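Local coordinates for SusD superfamily protein (Bacteroides thetaiotaomicron VPI-5482, PDB 3HDX) that probably binds polysaccharides or their breakdown products at the outer membrane, as a SusD homologue linked to carbohydrate metabolism, at residues Arg422-Met425 with Gly426-Trp429; Gly428-Trp431 with Tyr432-Arg436; Glu415-Glu418 with Glu419-Arg422; Ser302-Asn306 with Phe307-Arg311; Asp31-Thr34 with His35-Cys38. All coordinates share one frame; numbering follows the deposited sequence.

Overall arrangement
Contacts 1, 2 and 3 follow one continuous piece of chain: contact 3 lies on helix 409-423, contact 1 turns the chain out of it, and contact 2 opens helix 430-441. The centres of contacts 1 and 2, and of contacts 1 and 3, are about 9 Å apart. Asp433 of contact 2 meets Arg420 of contact 3 in a salt bridge, and one ethanediol, probably from the crystallisation liquor, touches both. Contact 4 joins this group through Arg311, which pairs with Glu419 and Glu423; its centre is about 12 Å from that of contact 3. Contact 5, about 14 Å from contacts 1 and 2 between centres, reaches them through His35, Trp36 and Cys38.

Contact 1: residues Arg422-Met425 with Gly426-Trp429; sequences RELM and GEGW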
# COMPACT_ATOMS: atom_id res chain seq x y z
N ARG A 422 10.89 9.67 4.69
CA ARG A 422 12.09 9.33 3.95
C ARG A 422 12.09 7.90 3.37
O ARG A 422 12.34 7.70 2.18
CB ARG A 422 13.33 9.56 4.82
CG ARG A 422 13.58 11.00 5.14
CD ARG A 422 14.87 11.21 5.86
NE ARG A 422 14.77 10.80 7.25
CZ ARG A 422 14.49 11.59 8.29
NH1 ARG A 422 14.26 12.88 8.15
NH2 ARG A 422 14.45 11.06 9.50
N GLU A 423 11.83 6.94 4.23
CA GLU A 423 11.95 5.54 3.84
C GLU A 423 10.94 5.07 2.85
O GLU A 423 11.31 4.36 1.92
CB GLU A 423 11.90 4.66 5.11
CG GLU A 423 12.10 3.19 4.86
CD GLU A 423 13.46 2.85 4.22
OE1 GLU A 423 14.42 3.62 4.42
OE2 GLU A 423 13.55 1.75 3.57
N LEU A 424 9.71 5.51 3.01
CA LEU A 424 8.61 5.02 2.20
C LEU A 424 8.21 5.98 1.08
O LEU A 424 7.15 5.80 0.43
CB LEU A 424 7.41 4.68 3.11
CG LEU A 424 7.70 3.72 4.28
CD1 LEU A 424 6.51 3.63 5.27
CD2 LEU A 424 8.05 2.33 3.75
N MSE A 425 9.05 6.95 0.78
CA MSE A 425 8.78 7.94 -0.27
C MSE A 425 8.50 7.23 -1.60
O MSE A 425 9.28 6.37 -2.02
CB MSE A 425 9.98 8.90 -0.37
CG MSE A 425 9.76 10.08 -1.32
SE MSE A 425 11.19 11.36 -1.20
CE MSE A 425 10.84 12.22 0.48
N GLY A 426 7.39 7.57 -2.23
CA GLY A 426 7.00 6.95 -3.46
C GLY A 426 6.32 5.58 -3.38
O GLY A 426 6.06 4.94 -4.43
N GLU A 427 6.02 5.13 -2.15
CA GLU A 427 5.37 3.83 -1.92
C GLU A 427 3.91 3.92 -1.46
O GLU A 427 3.34 2.93 -0.98
CB GLU A 427 6.21 2.99 -0.98
CG GLU A 427 7.60 2.70 -1.51
CD GLU A 427 8.47 1.96 -0.55
OE1 GLU A 427 8.04 0.96 0.10
OE2 GLU A 427 9.66 2.36 -0.43
N GLY A 428 3.29 5.08 -1.65
CA GLY A 428 1.86 5.25 -1.38
C GLY A 428 1.45 5.40 0.06
O GLY A 428 0.28 5.21 0.39
N TRP A 429 2.38 5.86 0.91
CA TRP A 429 2.16 6.01 2.36
C TRP A 429 1.97 7.40 2.91
O TRP A 429 1.24 7.57 3.88
CB TRP A 429 3.30 5.34 3.15
CG TRP A 429 3.15 3.86 3.19
CD1 TRP A 429 3.90 2.91 2.57
CD2 TRP A 429 2.14 3.18 3.91
NE1 TRP A 429 3.39 1.65 2.84
CE2 TRP A 429 2.30 1.78 3.65
CE3 TRP A 429 1.06 3.62 4.72
CZ2 TRP A 429 1.42 0.82 4.15
CZ3 TRP A 429 0.21 2.66 5.25
CH2 TRP A 429 0.39 1.28 4.95
O HOH W 1 4.83 7.35 0.55
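Leu424 overlaps the indole of Trp429, five residues on: its CD1 lies 4.2 Å from the centroid of the Trp429 five-membered ring, an off-centre CH-pi contact. The other methyl, Leu424 CD2, meets Glu427 OE1 at 3.9 Å where the two side chains cross at about a right angle. Between them the chain leaves helix 409-423 and reverses in a type II beta turn from Leu424 to Glu427, closed by Glu427 N donating to Leu424 O over 2.9 Å. Gly426 has a phi of 80°, at which a CB would clash with the carbonyl oxygen of Met425, so glycine suits the place. A water accepts from Trp429 N at 2.9 Å and probably donates to Leu424 O. Glu427 CG stands beside its own backbone N (chi1 -60°), which folds the side chain back over Leu424 O and brings OE2 to 3.5 Å from Glu423 O. Two acceptors this close repel mildly, and Lys337 NZ, which bonds to both and to Met425 O, probably offsets this; Arg362 also pairs with Glu427. With two cations beside it, this buried carboxylate is probably ionised, and the turn is tied to the core by charge as well as by the leucine-tryptophan packing.

Contact 2: residues Gly428-Trp431 with Tyr432-Arg436; sequences GWRW and YDLVR. With EDO (1,2-ethanediol), chain E.
The first turns of helix 430-441 begin as Trp429 O accepts from Asp433 N at 2.9 Å, and Arg430 O and Trp431 O accept likewise from Leu434 N and Val435 N. On the Trp431 side of the helix, the indole turns its edge to the face of the Tyr432 ring, planes at 65°, while Val435 CG2 lies 4.1 Å from the centroid of the Trp431 six-membered ring, over its face. Apolar groups suit this side because Tyr432 and Val435 also pack on Trp209 of helix 196-209. Arg430 bends at chi2 (58°), which brings its guanidinium under Leu434 CD2, 3.5 Å above the plane; at its edge NH1 donates to ethanediol O1 at 2.8 Å. Asp433 OD1 lies 3.5 Å from Trp429 CE3 and takes both end nitrogens of Arg436: it offers its anti lone pair to NH1, 2.9 Å away, and NH2 comes from above the carboxylate plane. Asp433 OD2 pairs with Arg420, and Arg436 NE with Glu372. With an alanine replacing Asp433, Arg420 and Arg436 would probably lose the carboxylate between them, relying respectively on Asp365 and Glu372. The buried charges of Asp433 and Arg436 probably offset one another.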
# COMPACT_ATOMS: atom_id res chain seq x y z
N GLY A 428 3.29 5.08 -1.65
CA GLY A 428 1.86 5.25 -1.38
C GLY A 428 1.45 5.40 0.06
O GLY A 428 0.28 5.21 0.39
N TRP A 429 2.38 5.86 0.91
CA TRP A 429 2.16 6.01 2.36
C TRP A 429 1.97 7.40 2.91
O TRP A 429 1.24 7.57 3.88
CB TRP A 429 3.30 5.34 3.15
CG TRP A 429 3.15 3.86 3.19
CD1 TRP A 429 3.90 2.91 2.57
CD2 TRP A 429 2.14 3.18 3.91
NE1 TRP A 429 3.39 1.65 2.84
CE2 TRP A 429 2.30 1.78 3.65
CE3 TRP A 429 1.06 3.62 4.72
CZ2 TRP A 429 1.42 0.82 4.15
CZ3 TRP A 429 0.21 2.66 5.25
CH2 TRP A 429 0.39 1.28 4.95
N ARG A 430 2.62 8.39 2.30
CA ARG A 430 2.71 9.73 2.89
C ARG A 430 1.38 10.34 3.34
O ARG A 430 1.26 10.83 4.45
CB ARG A 430 3.47 10.67 1.97
CG ARG A 430 3.66 12.07 2.44
CD ARG A 430 4.38 12.22 3.77
NE ARG A 430 4.56 13.63 4.06
CZ ARG A 430 4.87 14.19 5.23
NH1 ARG A 430 5.10 13.47 6.32
NH2 ARG A 430 4.98 15.50 5.30
N TRP A 431 0.39 10.33 2.48
CA TRP A 431 -0.90 10.95 2.81
C TRP A 431 -1.56 10.26 4.01
O TRP A 431 -1.98 10.90 4.96
CB TRP A 431 -1.85 10.95 1.60
CG TRP A 431 -3.24 11.27 2.00
CD1 TRP A 431 -4.27 10.39 2.07
CD2 TRP A 431 -3.73 12.50 2.55
NE1 TRP A 431 -5.38 11.00 2.59
CE2 TRP A 431 -5.08 12.31 2.90
CE3 TRP A 431 -3.16 13.74 2.77
CZ2 TRP A 431 -5.87 13.33 3.43
CZ3 TRP A 431 -3.93 14.77 3.32
CH2 TRP A 431 -5.28 14.55 3.64
N TYR A 432 -1.64 8.93 3.98
CA TYR A 432 -2.25 8.18 5.07
C TYR A 432 -1.45 8.39 6.38
O TYR A 432 -2.03 8.55 7.45
CB TYR A 432 -2.36 6.70 4.71
CG TYR A 432 -3.03 6.46 3.40
CD1 TYR A 432 -4.37 6.78 3.23
CD2 TYR A 432 -2.30 6.01 2.30
CE1 TYR A 432 -4.98 6.61 2.00
CE2 TYR A 432 -2.90 5.82 1.07
CZ TYR A 432 -4.24 6.14 0.91
OH TYR A 432 -4.86 5.92 -0.31
N ASP A 433 -0.13 8.39 6.26
CA ASP A 433 0.76 8.67 7.36
C ASP A 433 0.52 10.06 7.93
O ASP A 433 0.53 10.25 9.16
CB ASP A 433 2.22 8.55 6.94
CG ASP A 433 2.66 7.10 6.73
OD1 ASP A 433 1.90 6.14 6.98
OD2 ASP A 433 3.83 6.91 6.33
N LEU A 434 0.25 11.06 7.07
CA LEU A 434 -0.01 12.43 7.58
C LEU A 434 -1.25 12.45 8.45
O LEU A 434 -1.27 13.15 9.47
CB LEU A 434 -0.17 13.40 6.40
CG LEU A 434 1.13 13.98 5.85
CD1 LEU A 434 0.85 14.69 4.53
CD2 LEU A 434 1.76 14.95 6.86
N VAL A 435 -2.27 11.68 8.04
CA VAL A 435 -3.52 11.58 8.81
C VAL A 435 -3.26 10.88 10.16
O VAL A 435 -3.63 11.38 11.22
CB VAL A 435 -4.66 10.90 8.00
CG1 VAL A 435 -5.90 10.67 8.87
CG2 VAL A 435 -5.01 11.72 6.71
N ARG A 436 -2.60 9.71 10.15
CA ARG A 436 -2.33 9.02 11.44
C ARG A 436 -1.45 9.90 12.34
O ARG A 436 -1.68 9.99 13.54
CB ARG A 436 -1.64 7.67 11.23
CG ARG A 436 -2.48 6.66 10.46
CD ARG A 436 -2.05 5.22 10.72
NE ARG A 436 -0.61 5.09 10.68
CZ ARG A 436 0.13 5.17 9.57
NH1 ARG A 436 -0.43 5.23 8.35
NH2 ARG A 436 1.46 5.16 9.69
C1 EDO E . 5.06 16.45 8.92
O1 EDO E . 5.79 15.49 8.14
C2 EDO E . 5.27 17.84 8.38
O2 EDO E . 4.77 17.88 7.05

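Contact 3: residues Glu415-Glu418 with Glu419-Arg422; sequences EIFE and ERRR. With EDO (1,2-ethanediol), chain E.
Glu415 sends CG anti to its backbone N (chi1 -176°) and bends at chi2, while Arg422, its CG beside its own backbone N, bends at chi3 (-75°); carboxylate and guanidinium thereby meet across two turns of helix 409-423. Arg422 NH2 donates to Glu415 OE2 at 2.8 Å, the oxygen lying in the guanidinium plane and being met on its syn side. The same nitrogen reaches Glu419 OE1, also at 2.8 Å but from the anti side, with a weak second bond from Arg422 NE; Glu419 OE2 pairs with Arg311. Glu415 OE2 and Glu419 OE1 stand only 4.4 Å apart, a repulsion probably relieved by the shared NH2 and by a water that donates to both. A second water joins Glu415 OE1 to Arg422 NH1, and Glu418 O lies 3.6 Å above the centre of the Arg422 guanidinium. Arginine suits this place because it serves several acceptors round one planar edge. Separately, Glu418 and Arg421 run side by side: Arg421 NH1 gives a bond of 2.9 Å to the syn lone pair of Glu418 OE1, the two planes 70° apart. Glu418 OE2 accepts from ethanediol O1 at 2.7 Å, and Arg421 NH2 goes on to Asp45. Phe417 CD1 lies 4.1 Å from Arg420 CD, and Arg420 bends to pair with Asp365 and Asp433. Glu415, Glu419 and Arg422 form a salt-bridge network of the i to i+3 and i to i+7 kind along one helix, within the mainly helical SusD fold.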
# COMPACT_ATOMS: atom_id res chain seq x y z
N GLU A 415 9.39 12.41 14.73
CA GLU A 415 10.58 11.86 14.06
C GLU A 415 10.34 10.50 13.37
O GLU A 415 10.84 10.27 12.27
CB GLU A 415 11.80 11.83 14.97
CG GLU A 415 13.08 11.36 14.30
CD GLU A 415 13.50 12.19 13.10
OE1 GLU A 415 13.11 13.39 12.98
OE2 GLU A 415 14.24 11.62 12.28
N ILE A 416 9.56 9.65 14.01
CA ILE A 416 9.15 8.37 13.39
C ILE A 416 8.43 8.66 12.07
O ILE A 416 8.72 8.00 11.05
CB ILE A 416 8.25 7.54 14.31
CG1 ILE A 416 9.05 7.04 15.54
CG2 ILE A 416 7.67 6.31 13.56
CD1 ILE A 416 8.25 6.54 16.70
N PHE A 417 7.51 9.65 12.07
CA PHE A 417 6.86 10.04 10.80
C PHE A 417 7.82 10.65 9.77
O PHE A 417 7.64 10.41 8.59
CB PHE A 417 5.62 10.87 11.04
CG PHE A 417 4.47 10.02 11.46
CD1 PHE A 417 3.78 9.27 10.52
CD2 PHE A 417 4.09 9.92 12.80
CE1 PHE A 417 2.71 8.45 10.89
CE2 PHE A 417 3.04 9.11 13.15
CZ PHE A 417 2.36 8.37 12.22
N GLU A 418 8.86 11.37 10.20
CA GLU A 418 9.86 11.86 9.24
C GLU A 418 10.67 10.70 8.67
O GLU A 418 11.06 10.74 7.52
CB GLU A 418 10.81 12.89 9.88
CG GLU A 418 10.11 14.16 10.28
CD GLU A 418 9.33 14.84 9.15
OE1 GLU A 418 9.88 14.96 8.06
OE2 GLU A 418 8.17 15.26 9.40
N GLU A 419 10.95 9.69 9.50
CA GLU A 419 11.65 8.50 8.99
C GLU A 419 10.78 7.75 7.96
O GLU A 419 11.28 7.27 6.93
CB GLU A 419 12.14 7.59 10.12
CG GLU A 419 13.19 6.54 9.62
CD GLU A 419 14.49 7.15 9.11
OE1 GLU A 419 14.87 8.27 9.51
OE2 GLU A 419 15.17 6.45 8.34
N ARG A 420 9.49 7.60 8.25
CA ARG A 420 8.58 7.03 7.25
C ARG A 420 8.57 7.87 5.95
O ARG A 420 8.49 7.34 4.84
CB ARG A 420 7.16 6.94 7.82
CG ARG A 420 7.01 5.94 8.93
CD ARG A 420 5.57 5.78 9.44
NE ARG A 420 4.66 5.24 8.41
CZ ARG A 420 4.50 3.95 8.13
NH1 ARG A 420 5.06 2.97 8.86
NH2 ARG A 420 3.69 3.62 7.14
N ARG A 421 8.56 9.19 6.13
CA ARG A 421 8.53 10.13 5.00
C ARG A 421 9.72 9.85 4.08
O ARG A 421 9.57 9.84 2.88
CB ARG A 421 8.58 11.54 5.52
CG ARG A 421 8.42 12.67 4.51
CD ARG A 421 8.53 13.98 5.25
NE ARG A 421 8.12 15.15 4.45
CZ ARG A 421 8.17 16.40 4.89
NH1 ARG A 421 8.60 16.68 6.11
NH2 ARG A 421 7.72 17.39 4.11
N ARG A 422 10.89 9.67 4.69
CA ARG A 422 12.09 9.33 3.95
C ARG A 422 12.09 7.90 3.37
O ARG A 422 12.34 7.70 2.18
CB ARG A 422 13.33 9.56 4.82
CG ARG A 422 13.58 11.00 5.14
CD ARG A 422 14.87 11.21 5.86
NE ARG A 422 14.77 10.80 7.25
CZ ARG A 422 14.49 11.59 8.29
NH1 ARG A 422 14.26 12.88 8.15
NH2 ARG A 422 14.45 11.06 9.50
C1 EDO E . 5.06 16.45 8.92
O1 EDO E . 5.79 15.49 8.14
C2 EDO E . 5.27 17.84 8.38
O2 EDO E . 4.77 17.88 7.05
O HOH W 2 14.86 8.94 12.22
O HOH W 3 14.02 14.45 10.66

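Contact 4: residues Ser302-Asn306 with Phe307-Arg311; sequences SIFTN and FDDLR. With EDO (1,2-ethanediol), chain G.
Asp309 and Arg311, which both touch Phe304, are joined by a side-on pair of bonds: Arg311 NE to Asp309 OD1 at 2.8 Å and Arg311 NH2 to Asp309 OD2 at 2.9 Å. OD1 gives NE its syn lone pair and uses the anti one for the backbone N of Arg311, 3.0 Å away, an Asx turn that fixes the rotation of the carboxylate. Arg311 NH1 pairs with Glu419 and Glu423 of helix 409-423. Three residues before Asp309, Asn306 holds a type I beta turn with two oxygens: its O accepts from Asp309 N at 3.0 Å, the donor standing well above the carbonyl plane, and its side-chain OD1 accepts from Asp308 N at 2.9 Å. CG lies anti to the backbone N (chi1 -176°), which swings the amide forward over the turn, and asparagine suits the place because its uncharged OD1 can accept that bond. Asn306 ND2 donates almost straight to O1 of an ethanediol, probably from the crystallisation liquor, at 3.1 Å. A water links Asp309 OD2 to Thr305 N. Farther in, the Phe304 ring presents its edge to the carboxylate, CD1 to Asp309 OD2 being 3.6 Å with planes nearly perpendicular, while CE1 lies 3.8 Å from Arg311 CB. Aromatic hydrogens at the ring edge are slightly positive, so the carboxylate is well placed there, and the salt bridge is probably strengthened by being shielded on this side by carbon.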
# COMPACT_ATOMS: atom_id res chain seq x y z
N SER A 302 15.08 19.97 2.88
CA SER A 302 14.26 20.15 4.08
C SER A 302 13.99 18.78 4.73
O SER A 302 14.02 18.65 5.96
CB SER A 302 12.91 20.82 3.72
OG SER A 302 13.10 22.14 3.27
N ILE A 303 13.73 17.78 3.90
CA ILE A 303 13.35 16.42 4.36
C ILE A 303 14.52 15.58 4.81
O ILE A 303 14.42 14.90 5.83
CB ILE A 303 12.58 15.68 3.23
CG1 ILE A 303 11.24 16.43 2.96
CG2 ILE A 303 12.30 14.23 3.66
CD1 ILE A 303 10.50 16.00 1.72
N PHE A 304 15.60 15.61 4.01
CA PHE A 304 16.83 14.87 4.31
C PHE A 304 17.77 15.88 4.93
O PHE A 304 18.28 16.76 4.23
CB PHE A 304 17.39 14.26 3.03
CG PHE A 304 16.49 13.24 2.42
CD1 PHE A 304 16.54 11.91 2.85
CD2 PHE A 304 15.61 13.57 1.39
CE1 PHE A 304 15.75 10.95 2.30
CE2 PHE A 304 14.77 12.61 0.85
CZ PHE A 304 14.87 11.26 1.29
N THR A 305 17.99 15.70 6.23
CA THR A 305 18.72 16.67 7.05
C THR A 305 20.16 16.29 7.32
O THR A 305 20.89 17.09 7.91
CB THR A 305 18.01 16.85 8.41
OG1 THR A 305 17.97 15.59 9.14
CG2 THR A 305 16.52 17.31 8.18
N ASN A 306 20.56 15.10 6.90
CA ASN A 306 21.89 14.56 7.21
C ASN A 306 22.50 14.06 5.92
O ASN A 306 21.93 13.17 5.29
CB ASN A 306 21.71 13.44 8.26
CG ASN A 306 23.01 12.85 8.75
OD1 ASN A 306 24.02 12.86 8.08
ND2 ASN A 306 22.94 12.21 9.92
N PHE A 307 23.68 14.58 5.55
CA PHE A 307 24.31 14.13 4.30
C PHE A 307 24.74 12.66 4.27
O PHE A 307 24.99 12.14 3.18
CB PHE A 307 25.39 15.08 3.78
CG PHE A 307 26.67 15.17 4.60
CD1 PHE A 307 27.55 14.09 4.75
CD2 PHE A 307 26.98 16.37 5.20
CE1 PHE A 307 28.72 14.25 5.47
CE2 PHE A 307 28.17 16.54 5.90
CZ PHE A 307 29.01 15.46 6.06
N ASP A 308 24.81 12.02 5.43
CA ASP A 308 25.09 10.59 5.49
C ASP A 308 23.90 9.70 5.19
O ASP A 308 24.07 8.50 5.10
CB ASP A 308 25.72 10.24 6.84
CG ASP A 308 27.13 10.85 6.98
OD1 ASP A 308 27.95 10.89 5.99
OD2 ASP A 308 27.36 11.41 8.03
N ASP A 309 22.70 10.29 5.03
CA ASP A 309 21.49 9.53 4.67
C ASP A 309 21.73 8.86 3.31
O ASP A 309 21.90 9.54 2.28
CB ASP A 309 20.30 10.45 4.65
CG ASP A 309 18.99 9.71 4.64
OD1 ASP A 309 18.83 8.75 3.83
OD2 ASP A 309 18.14 10.06 5.48
N LEU A 310 21.75 7.52 3.33
CA LEU A 310 22.00 6.76 2.09
C LEU A 310 20.96 6.98 1.00
O LEU A 310 21.24 6.76 -0.17
CB LEU A 310 22.15 5.25 2.34
CG LEU A 310 23.37 4.84 3.18
CD1 LEU A 310 23.35 3.36 3.50
CD2 LEU A 310 24.66 5.21 2.43
N ARG A 311 19.75 7.38 1.37
CA ARG A 311 18.71 7.63 0.36
C ARG A 311 18.98 8.91 -0.44
O ARG A 311 18.61 8.98 -1.61
CB ARG A 311 17.35 7.73 1.07
CG ARG A 311 16.93 6.40 1.76
CD ARG A 311 15.91 6.53 2.84
NE ARG A 311 16.42 7.25 4.03
CZ ARG A 311 15.99 7.10 5.29
NH1 ARG A 311 15.07 6.19 5.61
NH2 ARG A 311 16.49 7.85 6.25
C1 EDO G . 20.34 13.07 12.67
O1 EDO G . 20.36 12.12 11.58
C2 EDO G . 21.47 14.08 12.58
O2 EDO G . 21.38 14.83 11.36
O HOH W 4 18.30 12.51 6.86

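Contact 5: residues Asp31-Thr34 with His35-Cys38; sequences DNNT and HWIC
Asn33 O accepts from the next turn of backbone: Ile37 N donates to it at 2.9 Å, nearly straight, and Trp36 N adds a weak bond. Thr34 O does the same for Cys38 N at 2.8 Å. Round these bonds the side chains close in. Ile37 CG1 comes to 3.2 Å from Asn33 O and 4.1 Å from Asn33 CB, and the six-membered part of the Trp36 indole crosses Asn33 obliquely, with Asn33 CA at the ring edge, 3.8 Å from Trp36 CE3. Thr34 CG2 meets Cys38 SG at 3.9 Å, a methyl and a thiol sulfur in van der Waals contact, brought together by their i to i+4 spacing. What sets up this start is the loop before it. Asn32 and Asn33 both have positive phi (53° and 56°), a left-handed conformation that asparagine tolerates better than most residues. Thr34 then folds back on Asp31: its OG1, beside the backbone N (chi1 -72°), donates to Asp31 O at 2.7 Å, and its N donates to the same oxygen. A valine in its place would lose the hydroxyl, so that Asp31 O would probably keep only the backbone bond and Arg77 would miss a weak partner. Farther out, His35 ND1 bonds to Tyr124 and Ile37 packs on helix 52-58, while Trp36 reaches Leu276 and strand 358-361. With Asn33 at the N-cap position, the arrangement is a tight helix-loop-helix connection between helices 11-30 and 34-41, made through two residues in left-handed conformation, in a largely helical fold.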
# COMPACT_ATOMS: atom_id res chain seq x y z
N ASP A 31 -4.95 1.51 -11.62
CA ASP A 31 -5.69 2.28 -12.59
C ASP A 31 -5.58 3.78 -12.27
O ASP A 31 -5.72 4.22 -11.12
CB ASP A 31 -7.14 1.78 -12.75
CG ASP A 31 -7.25 0.43 -13.55
OD1 ASP A 31 -6.24 -0.17 -14.02
OD2 ASP A 31 -8.41 -0.04 -13.69
N ASN A 32 -5.27 4.56 -13.31
CA ASN A 32 -5.03 6.01 -13.18
C ASN A 32 -3.99 6.37 -12.11
O ASN A 32 -4.00 7.48 -11.57
CB ASN A 32 -6.36 6.75 -12.96
CG ASN A 32 -7.29 6.61 -14.17
OD1 ASN A 32 -8.40 6.08 -14.06
ND2 ASN A 32 -6.79 6.99 -15.33
N ASN A 33 -3.06 5.44 -11.86
CA ASN A 33 -2.03 5.62 -10.85
C ASN A 33 -2.58 5.91 -9.44
O ASN A 33 -1.93 6.58 -8.63
CB ASN A 33 -1.00 6.67 -11.31
CG ASN A 33 -0.22 6.22 -12.49
OD1 ASN A 33 0.14 5.05 -12.57
ND2 ASN A 33 -0.03 7.11 -13.48
N THR A 34 -3.74 5.33 -9.16
CA THR A 34 -4.43 5.49 -7.89
C THR A 34 -3.53 5.41 -6.67
O THR A 34 -3.57 6.26 -5.80
CB THR A 34 -5.60 4.44 -7.75
OG1 THR A 34 -6.66 4.81 -8.64
CG2 THR A 34 -6.10 4.32 -6.30
N HIS A 35 -2.69 4.38 -6.62
CA HIS A 35 -1.89 4.15 -5.42
C HIS A 35 -1.03 5.37 -5.04
O HIS A 35 -1.02 5.80 -3.88
CB HIS A 35 -1.03 2.89 -5.61
CG HIS A 35 -0.29 2.46 -4.37
ND1 HIS A 35 -0.92 2.07 -3.20
CD2 HIS A 35 1.04 2.31 -4.15
CE1 HIS A 35 0.00 1.73 -2.31
NE2 HIS A 35 1.20 1.87 -2.86
N TRP A 36 -0.42 5.96 -6.05
CA TRP A 36 0.48 7.11 -5.88
C TRP A 36 -0.27 8.41 -5.82
O TRP A 36 0.13 9.31 -5.07
CB TRP A 36 1.59 7.08 -6.95
CG TRP A 36 2.24 5.73 -6.94
CD1 TRP A 36 3.20 5.28 -6.07
CD2 TRP A 36 1.87 4.62 -7.75
NE1 TRP A 36 3.47 3.96 -6.32
CE2 TRP A 36 2.67 3.52 -7.34
CE3 TRP A 36 0.93 4.43 -8.80
CZ2 TRP A 36 2.56 2.26 -7.93
CZ3 TRP A 36 0.82 3.16 -9.38
CH2 TRP A 36 1.62 2.09 -8.93
N ILE A 37 -1.32 8.53 -6.63
CA ILE A 37 -2.16 9.73 -6.65
C ILE A 37 -2.80 9.93 -5.28
O ILE A 37 -2.74 11.02 -4.68
CB ILE A 37 -3.27 9.61 -7.75
CG1 ILE A 37 -2.66 9.70 -9.17
CG2 ILE A 37 -4.38 10.64 -7.52
CD1 ILE A 37 -2.01 10.97 -9.53
N CYS A 38 -3.36 8.84 -4.74
CA CYS A 38 -4.04 8.90 -3.44
C CYS A 38 -3.10 8.87 -2.24
O CYS A 38 -3.47 9.41 -1.18
CB CYS A 38 -5.09 7.78 -3.31
SG CYS A 38 -6.38 7.84 -4.54